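Local atomic coordinates of putative short-chain dehydrogenase/reductase (Corynebacterium glutamicum, PDB entry 3E9N), a protein that is probably an NAD(P)-dependent oxidoreductase of the short-chain dehydrogenase/reductase family, tentatively assigned acetoacetyl-CoA reductase activity. Residues I53-V58 and G65-L70; D74-L79 and R115-A120; A152-A157 and V171-P176. One frame throughout, in Å; residues are numbered along the deposited sequence.

All three contacts pack chain against one parallel Rossmann sheet, and all are mainly buried. Contact 1, at edge strand 50-54, has an exposed rim in K69; contact 2, where helix 95-124 meets the run into strand 78-81, has one in D74 and H75; contact 3, joining helix 144-164 to strand 170-176 nearest the chain's centre, has no exposed touching residue. Contacts 1 and 2 touch, L70 O 4.2 Å from L117 CD2, whereas contact 3 stays about 7 Å from contact 2 between nearest atoms. Aliphatic branches carry contact 1, contact 2 adds a buried backbone hydrogen bond, V76 N to A120 O, beside the D74-H75 pair, and contact 3 sets an arginine beside hydroxyls bonded within the sheet.

Contact 1 of 3, residues I53-V58 and G65-L70; sequences IESDIV and GGVDKL
V67 O accepts a hydrogen bond from L70 N at 2.7 Å, closing a tight turn through D68 and K69 that brings V67, K69 and L70 around the side chain of I53. The two branches of I53 divide the work. CG2 lies 4.1 Å from V67 CG1 and also touches K69 CD, whose aliphatic chain runs past the isoleucine in the opposite direction before bending at its last torsion. The other branch starts with CG1 anti to the carbonyl carbon (chi1 -57°) and is prolonged by CD1, which meets L70 CD2 at 3.8 Å. In the Rossmann fold of this family, I53 stands on edge strand 50-54, and the loop after helix 57-63 folds back under it on the way to strand 78-81; Y32 and L34 of the adjoining strand 30-35 complete the apolar patch. Next along the chain, S55 turns CB toward the loop, but OG makes only a loose approach to V67 CG2, at 4.4 Å, and is instead hydrogen-bonded to the carboxylate of E60 (OE2). E60 also binds D56 N, while D56, the N-cap of helix 57-63, reaches K59 N through a weak bond from OD1.

Contact 2 of 3, residues D74-L79 and R115-A120; sequences DHVDTL and RQLLPA
L117 sends its side chain from helix 95-124 toward L79 and V76. Its CB points toward the strand side, and CG, anti to the carbonyl carbon (chi1 -60°), forks there into two methyls. CD1 sits against both delta methyls of L79, 3.9 Å from L79 CD1 and 4.0 Å from L79 CD2. CD2 lies 4.4 Å from V76 CG2 and also approaches L70 O of contact 1. One turn on, A120 fills the rest of the interface: its CB lies 3.7 Å from V76 CG2 and rests against the carbonyl group of D74. Polar contact is concentrated on A120 O, which takes V76 N at 2.9 Å in a nearly straight bond (162° at the hydrogen), although the donor stands well above the carbonyl plane. H75 CA-H also approaches A120 O, and A120 CA-H points to D74 O, adding two CH-O contacts beside the conventional bond. Outside this packing, H75 ND1 bonds D74 OD1 at 2.6 Å, the oxygen lying close to the ring plane and met on the anti side of the carboxylate. V9 of strand 7-11 backs V76 and L79 from within the sheet. The arrangement belongs to the beta-alpha-beta crossover of a Rossmann fold, in which helix 95-124 links parallel strands 78-81 and 127-131 and covers the first of them.

Contact 3 of 3, residues A152-A157 and V171-P176; sequences ALRGLA and VSTVSP
A157 and T173 meet where helix 144-164 lies over strand 170-176, the second half of the beta-alpha-beta crossover from strand 127-131 in the Rossmann fold. The axes of segments 152-157 and 171-176 come within 9.2 Å and run nearly antiparallel, at 157°. The helix also carries, earlier in its sequence, a Tyr-x-x-x-Lys pattern matching the signature of short-chain dehydrogenases, and through A152 and L156 it packs on a second subunit, against A152 and T144 of that chain. Apolar packing is compact: A157 CB sits 3.5 Å from T173 CG2, a close methyl pair, with Y130 of the neighbouring strand 127-131 also touching A157 and V171. Polar side chains approach without bonding across the contact. R154 crosses T173 at about a right angle, and T173 OG1 lies over one face of the guanidinium, 4.1 Å from R154 NH2. The same NH2 is 4.3 Å from S175 OG, which comes at it obliquely. The bonds of these groups lie elsewhere: R154 NE forms a salt bridge with D158 one turn along the helix, T173 OG1 has its main partner in N224 OD1 and also lies close to T223 O, both on strand 220-229, and S175 OG has a weak bond with D226. T173 OG1 is put in the crowded position between the backbone N and the carbonyl carbon (chi1 55°), which leaves CG2 anti to the carbonyl carbon. Backbone and side chain meet at the start of the strand segment, where V171 CG1 lies 3.6 Å from A157 O.

Contact 1 of 3, residues I53-V58 and G65-L70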
loop_
_atom_site.group_PDB
_atom_site.type_symbol
_atom_site.label_atom_id
_atom_site.label_comp_id
_atom_site.label_asym_id
_atom_site.label_seq_id
_atom_site.Cartn_x
_atom_site.Cartn_y
_atom_site.Cartn_z
ATOM N N ILE A 53 12.697 7.412 34.244
ATOM C CA ILE A 53 11.990 8.650 34.318
ATOM C C ILE A 53 10.509 8.333 34.429
ATOM O O ILE A 53 9.897 7.877 33.465
ATOM C CB ILE A 53 12.223 9.506 33.072
ATOM C CG1 ILE A 53 13.701 9.754 32.875
ATOM C CG2 ILE A 53 11.462 10.817 33.143
ATOM C CD1 ILE A 53 14.020 10.095 31.482
ATOM N N GLU A 54 9.936 8.584 35.600
ATOM C CA GLU A 54 8.504 8.447 35.767
ATOM C C GLU A 54 7.888 9.667 35.117
ATOM O O GLU A 54 8.304 10.798 35.367
ATOM C CB GLU A 54 8.110 8.400 37.233
ATOM N N SER A 55 6.884 9.431 34.287
ATOM C CA SER A 55 6.441 10.452 33.390
ATOM C C SER A 55 5.055 10.122 32.929
ATOM O O SER A 55 4.728 8.960 32.687
ATOM C CB SER A 55 7.359 10.484 32.169
ATOM O OG SER A 55 7.019 11.583 31.353
ATOM N N ASP A 56 4.252 11.168 32.839
ATOM C CA ASP A 56 2.916 11.137 32.255
ATOM C C ASP A 56 3.244 11.792 30.916
ATOM O O ASP A 56 3.424 12.999 30.841
ATOM C CB ASP A 56 1.999 12.019 33.119
ATOM C CG ASP A 56 0.651 12.355 32.455
ATOM O OD1 ASP A 56 0.492 12.189 31.221
ATOM O OD2 ASP A 56 -0.248 12.843 33.186
ATOM N N ILE A 57 3.402 10.977 29.883
ATOM C CA ILE A 57 4.113 11.423 28.703
ATOM C C ILE A 57 3.308 12.425 27.845
ATOM O O ILE A 57 3.839 13.451 27.381
ATOM C CB ILE A 57 4.611 10.223 27.892
ATOM C CG1 ILE A 57 5.608 10.721 26.854
ATOM C CG2 ILE A 57 3.423 9.438 27.300
ATOM C CD1 ILE A 57 6.258 9.603 26.052
ATOM N N VAL A 58 2.017 12.166 27.692
ATOM C CA VAL A 58 1.185 13.074 26.893
ATOM C C VAL A 58 1.235 14.461 27.546
ATOM O O VAL A 58 1.504 15.475 26.873
ATOM C CB VAL A 58 -0.296 12.627 26.845
ATOM C CG1 VAL A 58 -1.120 13.715 26.250
ATOM C CG2 VAL A 58 -0.479 11.293 26.110
ATOM N N GLY A 65 5.629 21.196 26.987
ATOM C CA GLY A 65 6.782 21.566 26.154
ATOM C C GLY A 65 8.065 20.725 26.279
ATOM O O GLY A 65 9.072 21.090 25.700
ATOM N N GLY A 66 8.043 19.617 27.021
ATOM C CA GLY A 66 9.157 18.641 26.977
ATOM C C GLY A 66 9.383 17.935 28.289
ATOM O O GLY A 66 8.945 18.415 29.309
ATOM N N VAL A 67 10.075 16.804 28.279
ATOM C CA VAL A 67 10.396 16.110 29.512
ATOM C C VAL A 67 11.713 16.665 30.115
ATOM O O VAL A 67 12.779 16.399 29.581
ATOM C CB VAL A 67 10.590 14.637 29.247
ATOM C CG1 VAL A 67 10.881 13.938 30.520
ATOM C CG2 VAL A 67 9.379 14.049 28.561
ATOM N N ASP A 68 11.637 17.452 31.198
ATOM C CA ASP A 68 12.823 18.150 31.762
ATOM C C ASP A 68 14.096 17.305 31.798
ATOM O O ASP A 68 15.166 17.792 31.413
ATOM C CB ASP A 68 12.541 18.683 33.176
ATOM C CG ASP A 68 11.710 20.006 33.187
ATOM O OD1 ASP A 68 11.651 20.841 32.208
ATOM O OD2 ASP A 68 11.091 20.195 34.240
ATOM N N LYS A 69 13.987 16.060 32.258
ATOM C CA LYS A 69 15.141 15.189 32.359
ATOM C C LYS A 69 15.744 14.747 31.000
ATOM O O LYS A 69 16.796 14.115 30.973
ATOM C CB LYS A 69 14.816 13.962 33.194
ATOM C CG LYS A 69 14.904 14.178 34.747
ATOM C CD LYS A 69 13.941 13.185 35.499
ATOM C CE LYS A 69 14.307 12.986 37.023
ATOM N NZ LYS A 69 14.890 11.564 37.256
ATOM N N LEU A 70 15.114 15.134 29.891
ATOM C CA LEU A 70 15.677 14.798 28.577
ATOM C C LEU A 70 16.203 16.064 27.985
ATOM O O LEU A 70 16.840 16.041 26.914
ATOM C CB LEU A 70 14.651 14.181 27.602
ATOM C CG LEU A 70 14.039 12.822 27.972
ATOM C CD1 LEU A 70 13.017 12.344 26.858
ATOM C CD2 LEU A 70 15.104 11.778 28.234
#

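Contact 2 of 3, residues D74-L79 and R115-A120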
loop_
_atom_site.group_PDB
_atom_site.type_symbol
_atom_site.label_atom_id
_atom_site.label_comp_id
_atom_site.label_asym_id
_atom_site.label_seq_id
_atom_site.Cartn_x
_atom_site.Cartn_y
_atom_site.Cartn_z
ATOM N N ASP A 74 22.387 16.379 24.481
ATOM C CA ASP A 74 22.751 17.118 23.269
ATOM C C ASP A 74 23.084 16.181 22.108
ATOM O O ASP A 74 23.268 16.642 20.992
ATOM C CB ASP A 74 23.947 18.065 23.530
ATOM C CG ASP A 74 25.189 17.318 24.053
ATOM O OD1 ASP A 74 25.663 16.333 23.422
ATOM O OD2 ASP A 74 25.691 17.715 25.111
ATOM N N HIS A 75 23.206 14.887 22.388
ATOM C CA HIS A 75 23.255 13.855 21.323
ATOM C C HIS A 75 22.293 12.716 21.717
ATOM O O HIS A 75 22.395 12.181 22.808
ATOM C CB HIS A 75 24.663 13.300 21.185
ATOM C CG HIS A 75 25.622 14.223 20.497
ATOM N ND1 HIS A 75 26.048 15.415 21.057
ATOM C CD2 HIS A 75 26.266 14.118 19.310
ATOM C CE1 HIS A 75 26.896 16.012 20.231
ATOM N NE2 HIS A 75 27.049 15.248 19.166
ATOM N N VAL A 76 21.322 12.378 20.886
ATOM C CA VAL A 76 20.566 11.144 21.126
ATOM C C VAL A 76 20.807 10.162 19.963
ATOM O O VAL A 76 20.541 10.506 18.799
ATOM C CB VAL A 76 19.047 11.382 21.201
ATOM C CG1 VAL A 76 18.276 9.999 21.408
ATOM C CG2 VAL A 76 18.695 12.381 22.331
ATOM N N ASP A 77 21.283 8.958 20.288
ATOM C CA ASP A 77 21.638 7.961 19.251
ATOM C C ASP A 77 20.430 7.119 18.817
ATOM O O ASP A 77 20.278 6.823 17.652
ATOM C CB ASP A 77 22.769 7.052 19.755
ATOM C CG ASP A 77 24.028 7.849 20.071
ATOM O OD1 ASP A 77 24.799 8.113 19.135
ATOM O OD2 ASP A 77 24.235 8.247 21.247
ATOM N N THR A 78 19.574 6.771 19.783
ATOM C CA THR A 78 18.460 5.898 19.575
ATOM C C THR A 78 17.256 6.449 20.372
ATOM O O THR A 78 17.319 6.656 21.604
ATOM C CB THR A 78 18.807 4.448 20.076
ATOM O OG1 THR A 78 20.005 3.997 19.445
ATOM C CG2 THR A 78 17.693 3.463 19.772
ATOM N N LEU A 79 16.157 6.659 19.664
ATOM C CA LEU A 79 14.889 7.043 20.244
ATOM C C LEU A 79 13.839 6.021 19.775
ATOM O O LEU A 79 13.593 5.860 18.557
ATOM C CB LEU A 79 14.513 8.437 19.719
ATOM C CG LEU A 79 13.108 8.981 20.036
ATOM C CD1 LEU A 79 12.765 9.007 21.599
ATOM C CD2 LEU A 79 12.841 10.374 19.320
ATOM N N ARG A 115 10.403 16.027 17.614
ATOM C CA ARG A 115 10.750 17.373 17.231
ATOM C C ARG A 115 11.600 18.016 18.350
ATOM O O ARG A 115 12.584 18.725 18.090
ATOM C CB ARG A 115 9.470 18.185 16.928
ATOM C CG ARG A 115 9.724 19.600 16.308
ATOM C CD ARG A 115 8.509 20.596 16.500
ATOM N NE ARG A 115 8.114 20.772 17.911
ATOM C CZ ARG A 115 8.716 21.620 18.760
ATOM N NH1 ARG A 115 8.331 21.708 20.045
ATOM N NH2 ARG A 115 9.751 22.350 18.338
ATOM N N GLN A 116 11.218 17.761 19.597
ATOM C CA GLN A 116 11.896 18.414 20.715
ATOM C C GLN A 116 13.312 17.872 20.804
ATOM O O GLN A 116 14.214 18.607 21.199
ATOM C CB GLN A 116 11.142 18.219 22.070
ATOM C CG GLN A 116 9.731 18.864 22.127
ATOM C CD GLN A 116 8.868 18.256 23.223
ATOM O OE1 GLN A 116 9.337 17.384 23.959
ATOM N NE2 GLN A 116 7.606 18.693 23.338
ATOM N N LEU A 117 13.516 16.598 20.433
ATOM C CA LEU A 117 14.863 15.959 20.490
ATOM C C LEU A 117 15.569 16.063 19.165
ATOM O O LEU A 117 16.702 15.601 19.024
ATOM C CB LEU A 117 14.804 14.477 20.880
ATOM C CG LEU A 117 14.202 14.105 22.230
ATOM C CD1 LEU A 117 14.104 12.615 22.448
ATOM C CD2 LEU A 117 15.067 14.752 23.307
ATOM N N LEU A 118 14.920 16.670 18.187
ATOM C CA LEU A 118 15.545 16.832 16.874
ATOM C C LEU A 118 17.029 17.298 16.859
ATOM O O LEU A 118 17.846 16.753 16.100
ATOM C CB LEU A 118 14.683 17.735 15.965
ATOM C CG LEU A 118 14.849 17.526 14.469
ATOM C CD1 LEU A 118 14.786 16.022 14.122
ATOM C CD2 LEU A 118 13.782 18.242 13.722
ATOM N N PRO A 119 17.375 18.345 17.626
ATOM C CA PRO A 119 18.759 18.862 17.511
ATOM C C PRO A 119 19.776 17.841 17.937
ATOM O O PRO A 119 20.836 17.727 17.328
ATOM C CB PRO A 119 18.775 20.051 18.499
ATOM C CG PRO A 119 17.350 20.603 18.416
ATOM C CD PRO A 119 16.457 19.344 18.247
ATOM N N ALA A 120 19.441 17.133 19.008
ATOM C CA ALA A 120 20.279 16.076 19.514
ATOM C C ALA A 120 20.308 14.848 18.572
ATOM O O ALA A 120 21.281 14.086 18.578
ATOM C CB ALA A 120 19.794 15.664 20.904
#

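Contact 3 of 3, residues A152-A157 and V171-P176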
loop_
_atom_site.group_PDB
_atom_site.type_symbol
_atom_site.label_atom_id
_atom_site.label_comp_id
_atom_site.label_asym_id
_atom_site.label_seq_id
_atom_site.Cartn_x
_atom_site.Cartn_y
_atom_site.Cartn_z
ATOM N N ALA A 152 -2.108 6.701 10.566
ATOM C CA ALA A 152 -1.510 8.000 10.845
ATOM C C ALA A 152 0.007 7.945 11.187
ATOM O O ALA A 152 0.841 8.700 10.629
ATOM C CB ALA A 152 -2.282 8.678 11.937
ATOM N N LEU A 153 0.357 7.030 12.087
ATOM C CA LEU A 153 1.691 6.930 12.620
ATOM C C LEU A 153 2.608 6.583 11.455
ATOM O O LEU A 153 3.710 7.088 11.317
ATOM C CB LEU A 153 1.705 5.849 13.684
ATOM C CG LEU A 153 3.074 5.448 14.202
ATOM C CD1 LEU A 153 3.825 6.654 14.940
ATOM C CD2 LEU A 153 2.852 4.308 15.138
ATOM N N ARG A 154 2.093 5.770 10.559
ATOM C CA ARG A 154 2.855 5.336 9.416
ATOM C C ARG A 154 3.148 6.452 8.427
ATOM O O ARG A 154 4.275 6.526 7.930
ATOM C CB ARG A 154 2.166 4.151 8.721
ATOM C CG ARG A 154 2.921 3.719 7.443
ATOM C CD ARG A 154 4.347 3.194 7.765
ATOM N NE ARG A 154 5.014 2.744 6.543
ATOM C CZ ARG A 154 5.182 1.459 6.227
ATOM N NH1 ARG A 154 5.763 1.126 5.096
ATOM N NH2 ARG A 154 4.793 0.513 7.063
ATOM N N GLY A 155 2.171 7.323 8.134
ATOM C CA GLY A 155 2.452 8.512 7.285
ATOM C C GLY A 155 3.409 9.530 7.924
ATOM O O GLY A 155 4.198 10.211 7.244
ATOM N N LEU A 156 3.305 9.673 9.233
ATOM C CA LEU A 156 4.238 10.473 10.024
ATOM C C LEU A 156 5.660 9.928 9.822
ATOM O O LEU A 156 6.548 10.674 9.442
ATOM C CB LEU A 156 3.875 10.399 11.542
ATOM C CG LEU A 156 4.883 10.992 12.563
ATOM C CD1 LEU A 156 5.258 12.428 12.259
ATOM C CD2 LEU A 156 4.342 10.906 13.960
ATOM N N ALA A 157 5.862 8.634 10.078
ATOM C CA ALA A 157 7.185 8.048 9.984
ATOM C C ALA A 157 7.856 8.294 8.631
ATOM O O ALA A 157 9.013 8.729 8.585
ATOM C CB ALA A 157 7.117 6.588 10.254
ATOM N N VAL A 171 15.132 6.564 10.170
ATOM C CA VAL A 171 13.796 6.453 10.669
ATOM C C VAL A 171 13.278 5.073 10.304
ATOM O O VAL A 171 13.423 4.630 9.175
ATOM C CB VAL A 171 12.904 7.531 10.110
ATOM C CG1 VAL A 171 11.514 7.416 10.752
ATOM C CG2 VAL A 171 13.474 8.912 10.431
ATOM N N SER A 172 12.686 4.394 11.284
ATOM C CA SER A 172 12.251 3.055 11.087
ATOM C C SER A 172 10.942 2.734 11.808
ATOM O O SER A 172 10.647 3.275 12.879
ATOM C CB SER A 172 13.362 2.107 11.504
ATOM O OG SER A 172 12.955 0.778 11.243
ATOM N N THR A 173 10.154 1.849 11.197
ATOM C CA THR A 173 8.926 1.407 11.791
ATOM C C THR A 173 8.952 -0.072 11.978
ATOM O O THR A 173 9.173 -0.830 11.063
ATOM C CB THR A 173 7.718 1.709 10.902
ATOM O OG1 THR A 173 7.965 1.125 9.617
ATOM C CG2 THR A 173 7.549 3.197 10.739
ATOM N N VAL A 174 8.703 -0.504 13.182
ATOM C CA VAL A 174 8.594 -1.884 13.422
ATOM C C VAL A 174 7.106 -2.095 13.560
ATOM O O VAL A 174 6.491 -1.460 14.409
ATOM C CB VAL A 174 9.375 -2.258 14.709
ATOM C CG1 VAL A 174 9.039 -3.694 15.155
ATOM C CG2 VAL A 174 10.890 -2.043 14.463
ATOM N N SER A 175 6.513 -2.960 12.726
ATOM C CA SER A 175 5.033 -3.077 12.722
ATOM C C SER A 175 4.527 -4.443 13.146
ATOM O O SER A 175 4.471 -5.386 12.343
ATOM C CB SER A 175 4.437 -2.736 11.363
ATOM O OG SER A 175 5.212 -1.763 10.682
ATOM N N PRO A 176 4.179 -4.578 14.415
ATOM C CA PRO A 176 3.502 -5.817 14.845
ATOM C C PRO A 176 2.043 -5.908 14.360
ATOM O O PRO A 176 1.401 -4.898 14.071
ATOM C CB PRO A 176 3.520 -5.731 16.372
ATOM C CG PRO A 176 4.086 -4.347 16.701
ATOM C CD PRO A 176 4.193 -3.539 15.444
#